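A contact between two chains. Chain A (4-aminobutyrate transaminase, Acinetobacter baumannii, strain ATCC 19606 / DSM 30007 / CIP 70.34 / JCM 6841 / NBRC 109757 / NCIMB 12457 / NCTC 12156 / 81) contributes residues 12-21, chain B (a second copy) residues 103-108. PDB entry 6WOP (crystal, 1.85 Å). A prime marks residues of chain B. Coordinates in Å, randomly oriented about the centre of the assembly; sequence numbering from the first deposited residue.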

# COMPACT_ATOMS: atom_id res chain seq x y z
N LYS A 12 -19.84 -28.50 16.84
CA LYS A 12 -19.27 -27.59 15.84
C LYS A 12 -19.06 -26.20 16.41
O LYS A 12 -18.01 -25.57 16.22
CB LYS A 12 -20.18 -27.51 14.63
CG LYS A 12 -19.59 -26.64 13.48
CD LYS A 12 -20.60 -26.61 12.30
CE LYS A 12 -21.24 -25.25 12.23
NZ LYS A 12 -22.71 -25.39 12.13
N GLN A 13 -20.08 -25.69 17.06
CA GLN A 13 -19.98 -24.32 17.55
C GLN A 13 -18.97 -24.23 18.67
O GLN A 13 -18.29 -23.22 18.82
CB GLN A 13 -21.36 -23.87 18.02
CG GLN A 13 -22.31 -23.76 16.84
CD GLN A 13 -23.77 -23.94 17.22
OE1 GLN A 13 -24.13 -23.99 18.41
NE2 GLN A 13 -24.62 -24.08 16.20
N GLN A 14 -18.89 -25.25 19.52
CA GLN A 14 -17.90 -25.22 20.59
C GLN A 14 -16.48 -25.31 20.04
O GLN A 14 -15.57 -24.74 20.63
CB GLN A 14 -18.17 -26.38 21.58
CG GLN A 14 -17.31 -26.33 22.85
CD GLN A 14 -15.87 -26.84 22.65
OE1 GLN A 14 -15.58 -27.65 21.73
NE2 GLN A 14 -14.96 -26.39 23.52
N ALA A 15 -16.25 -26.08 18.96
CA ALA A 15 -14.86 -26.37 18.57
C ALA A 15 -14.31 -25.48 17.44
O ALA A 15 -13.09 -25.44 17.25
CB ALA A 15 -14.73 -27.85 18.14
N THR A 16 -15.17 -24.80 16.67
CA THR A 16 -14.70 -24.11 15.48
C THR A 16 -15.22 -22.67 15.49
O THR A 16 -16.24 -22.39 16.13
CB THR A 16 -15.16 -24.84 14.21
OG1 THR A 16 -16.58 -24.71 14.13
CG2 THR A 16 -14.73 -26.36 14.23
N PRO A 17 -14.54 -21.74 14.78
CA PRO A 17 -14.98 -20.34 14.77
C PRO A 17 -16.26 -20.12 14.01
O PRO A 17 -16.56 -20.79 13.02
CB PRO A 17 -13.81 -19.60 14.09
CG PRO A 17 -12.99 -20.61 13.48
CD PRO A 17 -13.22 -21.91 14.14
N ARG A 18 -16.98 -19.09 14.42
CA ARG A 18 -18.18 -18.72 13.69
C ARG A 18 -17.89 -18.18 12.30
O ARG A 18 -18.81 -18.11 11.48
CB ARG A 18 -18.99 -17.70 14.48
CG ARG A 18 -18.46 -16.32 14.34
CD ARG A 18 -19.13 -15.38 15.35
NE ARG A 18 -18.34 -14.15 15.32
CZ ARG A 18 -18.78 -12.98 14.94
NH1 ARG A 18 -20.07 -12.82 14.62
NH2 ARG A 18 -17.94 -11.94 14.95
N GLY A 19 -16.63 -17.83 12.02
CA GLY A 19 -16.30 -17.16 10.76
C GLY A 19 -16.44 -18.06 9.56
O GLY A 19 -16.72 -17.60 8.46
N VAL A 20 -16.34 -19.36 9.76
CA VAL A 20 -16.69 -20.29 8.69
C VAL A 20 -18.20 -20.46 8.65
O VAL A 20 -18.75 -21.15 9.49
CB VAL A 20 -16.00 -21.64 8.88
CG1 VAL A 20 -16.12 -22.44 7.55
CG2 VAL A 20 -14.54 -21.42 9.31
N GLY A 21 -18.86 -19.87 7.64
CA GLY A 21 -20.31 -20.00 7.52
C GLY A 21 -20.68 -21.34 6.86
O GLY A 21 -20.15 -21.70 5.80
N PRO B 103 -10.03 -21.79 26.49
CA PRO B 103 -10.64 -22.64 25.46
C PRO B 103 -10.08 -22.26 24.09
O PRO B 103 -9.85 -21.07 23.81
CB PRO B 103 -12.13 -22.34 25.57
CG PRO B 103 -12.28 -21.37 26.74
CD PRO B 103 -10.96 -20.75 26.96
N ALA B 104 -9.80 -23.26 23.26
CA ALA B 104 -9.29 -22.98 21.92
C ALA B 104 -10.38 -23.28 20.90
O ALA B 104 -11.30 -24.05 21.17
CB ALA B 104 -8.06 -23.82 21.61
N LYS B 105 -10.21 -22.75 19.70
CA LYS B 105 -11.03 -23.15 18.54
C LYS B 105 -10.09 -23.30 17.38
O LYS B 105 -9.01 -22.73 17.38
CB LYS B 105 -12.08 -22.10 18.16
CG LYS B 105 -13.18 -22.00 19.23
CD LYS B 105 -14.29 -21.14 18.79
CE LYS B 105 -15.49 -21.49 19.63
NZ LYS B 105 -16.71 -20.86 19.05
N ALA B 106 -10.51 -24.11 16.40
CA ALA B 106 -9.63 -24.41 15.26
C ALA B 106 -10.44 -24.40 13.96
O ALA B 106 -11.60 -24.79 13.95
CB ALA B 106 -8.97 -25.80 15.44
N ALA B 107 -9.82 -23.95 12.88
CA ALA B 107 -10.40 -24.11 11.55
C ALA B 107 -9.33 -24.69 10.64
O ALA B 107 -8.14 -24.49 10.87
CB ALA B 107 -10.88 -22.76 10.94
N PHE B 108 -9.76 -25.35 9.55
CA PHE B 108 -8.83 -25.95 8.60
C PHE B 108 -8.93 -25.28 7.25
O PHE B 108 -10.03 -24.93 6.81
CB PHE B 108 -9.15 -27.48 8.48
CG PHE B 108 -8.97 -28.12 9.79
CD1 PHE B 108 -7.70 -28.20 10.33
CD2 PHE B 108 -10.07 -28.50 10.57
CE1 PHE B 108 -7.50 -28.71 11.64
CE2 PHE B 108 -9.87 -28.98 11.88
CZ PHE B 108 -8.59 -29.08 12.42
O HOH W 1 -13.90 -23.18 22.44
O HOH W 2 -12.10 -26.12 22.71

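The end of a chain A helix and the loop after it pack against a strand of chain B, burying 350 Å² in total. Lys12 does not reach chain B. Lys12 O accepts from Thr16 N (3.0 Å) and from Thr16 OG1 (2.7 Å), so the threonine hydroxyl and backbone share one carbonyl at the helix end.

The CA-to-CB bond of Gln13 points away, and the residue contributes its backbone. Lys105′ NZ donates to Gln13 O at 2.8 Å. In the lysine, chi2 to chi4 are all t, which extends the chain; chi1 is m. Its long aliphatic part also passes the backbone of Gln14, with Lys105′ CE 3.4 Å from Gln14 O. Lys105′ has the largest covered area of either stretch, 88 Å².

Gln14 meets Ala104′ through water. Water 1 donates to Gln14 O (2.9 Å) and to Ala104′ O (3.0 Å). Two carbonyls cannot bond each other directly, so the water supplies the protons. Water 2 accepts from Gln14 NE2 (3.0 Å) and donates to Ala104′ O (2.7 Å).

Ala15 O takes the one backbone-to-backbone hydrogen bond between the two stretches, from Ala106′ N at 3.0 Å and 159°. Lys105′ CA lies 3.3 Å from Ala15 O, in a CA-H...O contact.

Thr16 leaves helical geometry. Thr16 O accepts a weak bond from Lys105′ NZ at 3.3 Å. Thr16 CA makes a CA-H...O contact with Ala106′ O at 3.5 Å. While OG1 bonds within chain A, Thr16 CG2 lies 3.5 Å from Ala106′ O. That buried oxygen has no conventional hydrogen-bond partner in the model; Pro17 CD lies 3.3 Å from Ala106′ O.

Pro17 begins a type I turn ending at Val20. Pro17 CG packs 3.9 Å from Ala107′ CB; both residues are buried. Arg18 and Gly19 make no contact. The CA-to-CB bond of Val20 points toward the strand, and Val20 CG2 reaches Ala107′ CB at 4.2 Å. The small alanine methyl thus meets two apolar side chains.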